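Local coordinates for conserved uncharacterized archaeal protein (Methanococcus maripaludis S2, PDB 2QZG) that is of unknown function, a small all-helical member of the archaeal UPF0147 family, at residues 22-27 against 39-44; 45-50 against 59-64. All coordinates share one frame; numbering follows the deposited sequence.

In the fold
Both contacts draw on helix 34-46, the second of four helices, and follow one another along the chain. Contact 1 sets it antiparallel to helix 12-27; contact 2 sets its C-terminal end, with the turn that follows, against helix 54-68. Their centres lie 10 Å apart, and they touch where A43 and N42 of contact 1 meet A61 and Y64 of contact 2. Contact 1 is the larger, partly buried, with an apolar floor and a salt bridge toward its outer margin. Contact 2 is smaller and mostly buried, built of small apolar groups without a hydrogen bond across it; its margin is the exposed Y64.

Contact 1 of 2, residues 22-27 against 39-44; sequences MLEEIV and AADNAK
The flat groups here are carboxylates. That of E24 receives the ammonium of K44 above its plane, K44 NZ standing 2.7 Å from E24 OE1 and 39° out of the plane of the group, in a hydrogen bond that is also a salt bridge. V27 CG1 lies over one face of the D41 carboxylate, while V27 CG2 comes in obliquely on the same side to 3.6 Å from D41 OD1, the two side chains crossing at about a right angle. E24 carries CG anti to its backbone N, and the chain then bends at chi2 (51°), which brings OE1 across to the lysine; K44 is extended through CD, then bends at chi3 and crosses the glutamate obliquely. An alanine in place of E24 would remove the carboxylate and would probably leave the K44 ammonium without its salt-bridge partner here, loosening this margin of the helix pair. E24 OE1 also lies 3.9 Å from D41 OD1, so the lysine probably offsets some repulsion between the two acids.

Beneath this polar margin the contact is apolar. L23 sends CD1 against the backbone of K44, 3.6 Å from K44 N, while CD2 touches the carbonyl oxygen of A40. The methyl of A40 fills the middle: I26 CG2 approaches A40 CB at 3.8 Å, and V27 CG2 flanks it at nearly the same distance. I26 also packs on helix 76-90, and L23 on L65 of helix 54-68, so the two buried residues join this pair to the rest of the bundle. The axes of segments 22-27 and 39-44 approach to 8.5 Å with N-to-C directions 154° apart, the arrangement of neighbouring antiparallel helices in a helical bundle.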
HETATM    1  N   MSE C  22       0.005   8.354  -6.398  1.00 44.91           N
HETATM    2  CA  MSE C  22      -0.632   8.398  -5.083  1.00 47.11           C
HETATM    3  C   MSE C  22      -0.207   9.636  -4.303  1.00 45.05           C
HETATM    4  O   MSE C  22      -1.033  10.284  -3.664  1.00 44.15           O
HETATM    5  CB  MSE C  22      -0.346   7.130  -4.289  1.00 46.05           C
HETATM    6  CG  MSE C  22      -1.254   5.996  -4.617  1.00 48.17           C
HETATM    7 SE   MSE C  22      -0.595   4.403  -3.675  1.00 56.59          SE
HETATM    8  CE  MSE C  22       0.858   4.009  -4.853  1.00 49.68           C
ATOM      9  N   LEU C  23       1.080   9.969  -4.380  1.00 44.73           N
ATOM     10  CA  LEU C  23       1.598  11.201  -3.789  1.00 44.42           C
ATOM     11  C   LEU C  23       0.950  12.449  -4.389  1.00 45.17           C
ATOM     12  O   LEU C  23       0.607  13.387  -3.671  1.00 45.69           O
ATOM     13  CB  LEU C  23       3.125  11.254  -3.913  1.00 44.64           C
ATOM     14  CG  LEU C  23       3.904  10.385  -2.913  1.00 43.19           C
ATOM     15  CD1 LEU C  23       5.369  10.260  -3.333  1.00 41.88           C
ATOM     16  CD2 LEU C  23       3.791  10.956  -1.517  1.00 41.70           C
ATOM     17  N   GLU C  24       0.773  12.460  -5.703  1.00 45.32           N
ATOM     18  CA  GLU C  24       0.144  13.603  -6.382  1.00 45.99           C
ATOM     19  C   GLU C  24      -1.294  13.832  -5.931  1.00 45.75           C
ATOM     20  O   GLU C  24      -1.771  14.972  -5.920  1.00 45.86           O
ATOM     21  CB  GLU C  24       0.236  13.453  -7.902  1.00 45.76           C
ATOM     22  CG  GLU C  24      -0.083  14.725  -8.721  1.00 47.78           C
ATOM     23  CD  GLU C  24       0.696  15.972  -8.278  1.00 50.85           C
ATOM     24  OE1 GLU C  24       1.915  15.866  -7.984  1.00 53.27           O
ATOM     25  OE2 GLU C  24       0.084  17.064  -8.218  1.00 48.86           O
ATOM     26  N   GLU C  25      -1.966  12.751  -5.546  1.00 45.90           N
ATOM     27  CA  GLU C  25      -3.332  12.801  -5.033  1.00 46.82           C
ATOM     28  C   GLU C  25      -3.417  13.676  -3.773  1.00 46.40           C
ATOM     29  O   GLU C  25      -4.271  14.561  -3.679  1.00 46.63           O
ATOM     30  CB  GLU C  25      -3.852  11.380  -4.770  1.00 46.54           C
ATOM     31  CG  GLU C  25      -5.372  11.262  -4.583  1.00 48.17           C
ATOM     32  CD  GLU C  25      -5.854   9.806  -4.553  1.00 48.53           C
ATOM     33  OE1 GLU C  25      -5.006   8.889  -4.527  1.00 51.26           O
ATOM     34  OE2 GLU C  25      -7.084   9.578  -4.561  1.00 50.72           O
ATOM     35  N   ILE C  26      -2.516  13.439  -2.822  1.00 46.19           N
ATOM     36  CA  ILE C  26      -2.403  14.262  -1.607  1.00 45.50           C
ATOM     37  C   ILE C  26      -1.998  15.709  -1.923  1.00 45.71           C
ATOM     38  O   ILE C  26      -2.496  16.654  -1.295  1.00 45.82           O
ATOM     39  CB  ILE C  26      -1.339  13.692  -0.666  1.00 45.74           C
ATOM     40  CG1 ILE C  26      -1.688  12.237  -0.252  1.00 45.46           C
ATOM     41  CG2 ILE C  26      -1.124  14.625   0.526  1.00 43.78           C
ATOM     42  CD1 ILE C  26      -0.579  11.545   0.546  1.00 45.45           C
ATOM     43  N   VAL C  27      -1.073  15.867  -2.866  1.00 45.73           N
ATOM     44  CA  VAL C  27      -0.593  17.190  -3.291  1.00 44.92           C
ATOM     45  C   VAL C  27      -1.756  18.052  -3.771  1.00 44.89           C
ATOM     46  O   VAL C  27      -1.849  19.224  -3.411  1.00 44.65           O
ATOM     47  CB  VAL C  27       0.552  17.094  -4.350  1.00 44.72           C
ATOM     48  CG1 VAL C  27       0.899  18.478  -4.973  1.00 44.57           C
ATOM     49  CG2 VAL C  27       1.810  16.496  -3.727  1.00 46.09           C
ATOM     50  N   ALA C  39       5.024  18.388   1.860  1.00 44.96           N
ATOM     51  CA  ALA C  39       5.787  17.187   2.219  1.00 44.65           C
ATOM     52  C   ALA C  39       5.598  16.040   1.221  1.00 44.46           C
ATOM     53  O   ALA C  39       6.553  15.316   0.909  1.00 43.81           O
ATOM     54  CB  ALA C  39       5.441  16.714   3.627  1.00 44.63           C
ATOM     55  N   ALA C  40       4.377  15.883   0.729  1.00 44.48           N
ATOM     56  CA  ALA C  40       4.071  14.857  -0.257  1.00 45.22           C
ATOM     57  C   ALA C  40       4.663  15.201  -1.643  1.00 45.56           C
ATOM     58  O   ALA C  40       4.966  14.318  -2.455  1.00 45.19           O
ATOM     59  CB  ALA C  40       2.574  14.653  -0.344  1.00 45.42           C
ATOM     60  N   ASP C  41       4.843  16.485  -1.906  1.00 45.54           N
ATOM     61  CA  ASP C  41       5.496  16.888  -3.148  1.00 45.99           C
ATOM     62  C   ASP C  41       7.004  16.709  -3.029  1.00 45.51           C
ATOM     63  O   ASP C  41       7.671  16.233  -3.957  1.00 45.36           O
ATOM     64  CB  ASP C  41       5.106  18.304  -3.535  1.00 45.92           C
ATOM     65  CG  ASP C  41       5.020  18.464  -5.027  1.00 48.49           C
ATOM     66  OD1 ASP C  41       4.691  17.450  -5.691  1.00 50.80           O
ATOM     67  OD2 ASP C  41       5.306  19.568  -5.542  1.00 48.46           O
ATOM     68  N   ASN C  42       7.517  17.027  -1.848  1.00 45.11           N
ATOM     69  CA  ASN C  42       8.917  16.799  -1.519  1.00 44.97           C
ATOM     70  C   ASN C  42       9.315  15.333  -1.663  1.00 44.24           C
ATOM     71  O   ASN C  42      10.373  15.000  -2.225  1.00 42.57           O
ATOM     72  CB  ASN C  42       9.190  17.314  -0.111  1.00 45.39           C
ATOM     73  CG  ASN C  42       9.088  18.832  -0.018  1.00 46.12           C
ATOM     74  OD1 ASN C  42       9.096  19.526  -1.037  1.00 46.64           O
ATOM     75  ND2 ASN C  42       8.989  19.349   1.198  1.00 44.85           N
ATOM     76  N   ALA C  43       8.448  14.454  -1.168  1.00 44.61           N
ATOM     77  CA  ALA C  43       8.669  13.010  -1.255  1.00 44.49           C
ATOM     78  C   ALA C  43       8.653  12.555  -2.714  1.00 45.08           C
ATOM     79  O   ALA C  43       9.510  11.768  -3.156  1.00 45.69           O
ATOM     80  CB  ALA C  43       7.599  12.282  -0.466  1.00 44.38           C
ATOM     81  N   LYS C  44       7.687  13.076  -3.468  1.00 44.69           N
ATOM     82  CA  LYS C  44       7.552  12.750  -4.878  1.00 45.36           C
ATOM     83  C   LYS C  44       8.786  13.168  -5.696  1.00 45.54           C
ATOM     84  O   LYS C  44       9.265  12.400  -6.537  1.00 45.72           O
ATOM     85  CB  LYS C  44       6.264  13.373  -5.426  1.00 45.64           C
ATOM     86  CG  LYS C  44       5.913  12.909  -6.822  1.00 48.03           C
ATOM     87  CD  LYS C  44       4.695  13.645  -7.374  1.00 51.65           C
ATOM     88  CE  LYS C  44       4.923  13.957  -8.836  1.00 52.89           C
ATOM     89  NZ  LYS C  44       3.818  14.695  -9.519  1.00 55.60           N
TER

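Contact 2 of 2, residues 45-50 against 59-64; sequences NALHNE and ATAIQY
The backbone of helix 34-46 runs into a type I turn from A46 to N49, closed by N49 N to A46 O, and its nearest approach to segment 59-64 of helix 54-68 is between A46 and A61, whose CA atoms are 5.5 Å apart. The methyl of A46 is the centre of the contact. It points at the facing helix, A46 CB meeting T60 CG2 at 3.8 Å, then the backbone N of A61. It also reaches the edge of the Y64 ring, near the ring plane, with A46 CB 4.2 Å from Y64 CE2. T60 OG1 lies beside the backbone N (chi1 -54°), hydrogen-bonded to V56 O within its own helix, which leaves CG2 anti to that N and facing A46. L47 adds a second touch from one branch, L47 CD2 lying 4.0 Å from A61 CB; L89 of helix 76-90 packs on both L47 and A61, and I19 of helix 12-27 also meets L47. With methyl groups meeting methyls, backbone and a ring edge, and no hydrogen bond between the segments, cohesion rests on van der Waals and hydrophobic contact, and small alanine side chains let the backbones come close.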
ATOM      1  N   ASN C  45       9.304  14.375  -5.450  1.00 45.08           N
ATOM      2  CA  ASN C  45      10.507  14.820  -6.141  1.00 45.54           C
ATOM      3  C   ASN C  45      11.769  14.083  -5.693  1.00 45.09           C
ATOM      4  O   ASN C  45      12.686  13.925  -6.475  1.00 44.92           O
ATOM      5  CB  ASN C  45      10.692  16.337  -5.998  1.00 45.45           C
ATOM      6  CG  ASN C  45       9.604  17.119  -6.700  1.00 46.71           C
ATOM      7  OD1 ASN C  45       9.212  16.792  -7.812  1.00 48.06           O
ATOM      8  ND2 ASN C  45       9.118  18.162  -6.053  1.00 47.14           N
ATOM      9  N   ALA C  46      11.810  13.665  -4.432  1.00 45.39           N
ATOM     10  CA  ALA C  46      12.900  12.815  -3.916  1.00 46.33           C
ATOM     11  C   ALA C  46      13.074  11.528  -4.733  1.00 47.04           C
ATOM     12  O   ALA C  46      14.197  11.070  -4.938  1.00 47.04           O
ATOM     13  CB  ALA C  46      12.670  12.483  -2.435  1.00 45.61           C
ATOM     14  N   LEU C  47      11.962  10.968  -5.208  1.00 48.47           N
ATOM     15  CA  LEU C  47      11.967   9.734  -6.022  1.00 49.84           C
ATOM     16  C   LEU C  47      12.607   9.881  -7.383  1.00 50.69           C
ATOM     17  O   LEU C  47      12.996   8.886  -7.988  1.00 51.10           O
ATOM     18  CB  LEU C  47      10.551   9.202  -6.232  1.00 49.65           C
ATOM     19  CG  LEU C  47       9.837   8.619  -5.033  1.00 49.70           C
ATOM     20  CD1 LEU C  47       8.423   8.224  -5.422  1.00 51.28           C
ATOM     21  CD2 LEU C  47      10.616   7.413  -4.501  1.00 50.79           C
ATOM     22  N   HIS C  48      12.683  11.114  -7.867  1.00 52.08           N
ATOM     23  CA  HIS C  48      13.248  11.409  -9.165  1.00 53.55           C
ATOM     24  C   HIS C  48      14.595  12.116  -9.038  1.00 53.45           C
ATOM     25  O   HIS C  48      15.077  12.729  -9.985  1.00 53.54           O
ATOM     26  CB  HIS C  48      12.243  12.239  -9.978  1.00 54.61           C
ATOM     27  CG  HIS C  48      10.946  11.527 -10.213  1.00 57.17           C
ATOM     28  ND1 HIS C  48       9.939  11.483  -9.274  1.00 59.38           N
ATOM     29  CD2 HIS C  48      10.511  10.792 -11.266  1.00 59.44           C
ATOM     30  CE1 HIS C  48       8.931  10.769  -9.746  1.00 60.40           C
ATOM     31  NE2 HIS C  48       9.256  10.334 -10.951  1.00 60.54           N
ATOM     32  N   ASN C  49      15.204  12.036  -7.861  1.00 53.65           N
ATOM     33  CA  ASN C  49      16.541  12.569  -7.688  1.00 54.23           C
ATOM     34  C   ASN C  49      17.522  11.557  -8.252  1.00 54.45           C
ATOM     35  O   ASN C  49      17.979  10.672  -7.531  1.00 54.52           O
ATOM     36  CB  ASN C  49      16.836  12.895  -6.214  1.00 54.47           C
ATOM     37  CG  ASN C  49      18.187  13.585  -6.023  1.00 54.70           C
ATOM     38  OD1 ASN C  49      18.870  13.901  -6.989  1.00 55.39           O
ATOM     39  ND2 ASN C  49      18.571  13.815  -4.771  1.00 54.97           N
ATOM     40  N   GLU C  50      17.826  11.691  -9.547  1.00 55.07           N
ATOM     41  CA  GLU C  50      18.635  10.702 -10.295  1.00 55.90           C
ATOM     42  C   GLU C  50      20.120  10.731  -9.914  1.00 55.29           C
ATOM     43  O   GLU C  50      20.958   9.980 -10.446  1.00 55.27           O
ATOM     44  CB  GLU C  50      18.439  10.879 -11.800  1.00 56.15           C
ATOM     45  CG  GLU C  50      17.068  10.410 -12.319  1.00 57.37           C
ATOM     46  CD  GLU C  50      17.049  10.253 -13.839  1.00 57.89           C
ATOM     47  OE1 GLU C  50      17.770  11.012 -14.524  1.00 59.63           O
ATOM     48  OE2 GLU C  50      16.316   9.369 -14.351  1.00 60.53           O
ATOM     49  N   ALA C  59      14.071   5.921   0.597  1.00 42.51           N
ATOM     50  CA  ALA C  59      14.266   6.261   1.997  1.00 41.88           C
ATOM     51  C   ALA C  59      14.092   7.751   2.256  1.00 42.25           C
ATOM     52  O   ALA C  59      13.534   8.140   3.276  1.00 42.66           O
ATOM     53  CB  ALA C  59      15.639   5.834   2.427  1.00 41.19           C
ATOM     54  N   THR C  60      14.625   8.569   1.356  1.00 42.10           N
ATOM     55  CA  THR C  60      14.478  10.024   1.432  1.00 43.26           C
ATOM     56  C   THR C  60      12.991  10.399   1.346  1.00 43.60           C
ATOM     57  O   THR C  60      12.523  11.252   2.106  1.00 43.68           O
ATOM     58  CB  THR C  60      15.252  10.707   0.309  1.00 43.04           C
ATOM     59  OG1 THR C  60      16.614  10.248   0.349  1.00 42.91           O
ATOM     60  CG2 THR C  60      15.211  12.252   0.439  1.00 43.85           C
ATOM     61  N   ALA C  61      12.271   9.763   0.421  1.00 43.25           N
ATOM     62  CA  ALA C  61      10.835   9.987   0.280  1.00 43.32           C
ATOM     63  C   ALA C  61      10.084   9.521   1.531  1.00 44.08           C
ATOM     64  O   ALA C  61       9.184  10.216   2.016  1.00 44.40           O
ATOM     65  CB  ALA C  61      10.328   9.282  -0.934  1.00 43.52           C
ATOM     66  N   ILE C  62      10.469   8.358   2.062  1.00 43.67           N
ATOM     67  CA  ILE C  62       9.870   7.849   3.289  1.00 44.64           C
ATOM     68  C   ILE C  62      10.111   8.837   4.409  1.00 44.96           C
ATOM     69  O   ILE C  62       9.205   9.103   5.193  1.00 45.36           O
ATOM     70  CB  ILE C  62      10.414   6.454   3.687  1.00 44.10           C
ATOM     71  CG1 ILE C  62       9.890   5.385   2.724  1.00 43.43           C
ATOM     72  CG2 ILE C  62      10.050   6.124   5.124  1.00 43.89           C
ATOM     73  CD1 ILE C  62      10.625   4.034   2.843  1.00 44.15           C
ATOM     74  N   GLN C  63      11.331   9.373   4.467  1.00 45.37           N
ATOM     75  CA  GLN C  63      11.736  10.297   5.523  1.00 46.43           C
ATOM     76  C   GLN C  63      10.863  11.541   5.546  1.00 46.33           C
ATOM     77  O   GLN C  63      10.399  11.940   6.607  1.00 46.78           O
ATOM     78  CB  GLN C  63      13.205  10.694   5.375  1.00 46.62           C
ATOM     79  CG  GLN C  63      13.787  11.372   6.590  1.00 48.52           C
ATOM     80  CD  GLN C  63      14.457  10.396   7.539  1.00 53.23           C
ATOM     81  OE1 GLN C  63      15.564   9.907   7.265  1.00 55.59           O
ATOM     82  NE2 GLN C  63      13.813  10.127   8.677  1.00 53.02           N
ATOM     83  N   TYR C  64      10.644  12.151   4.381  1.00 46.35           N
ATOM     84  CA  TYR C  64       9.717  13.291   4.264  1.00 46.29           C
ATOM     85  C   TYR C  64       8.347  12.982   4.861  1.00 46.29           C
ATOM     86  O   TYR C  64       7.779  13.790   5.576  1.00 46.02           O
ATOM     87  CB  TYR C  64       9.536  13.728   2.803  1.00 45.69           C
ATOM     88  CG  TYR C  64      10.623  14.643   2.290  1.00 46.24           C
ATOM     89  CD1 TYR C  64      10.782  15.937   2.807  1.00 45.83           C
ATOM     90  CD2 TYR C  64      11.499  14.222   1.288  1.00 45.20           C
ATOM     91  CE1 TYR C  64      11.796  16.792   2.330  1.00 46.41           C
ATOM     92  CE2 TYR C  64      12.518  15.069   0.808  1.00 46.04           C
ATOM     93  CZ  TYR C  64      12.657  16.347   1.334  1.00 45.71           C
ATOM     94  OH  TYR C  64      13.660  17.178   0.860  1.00 48.52           O
TER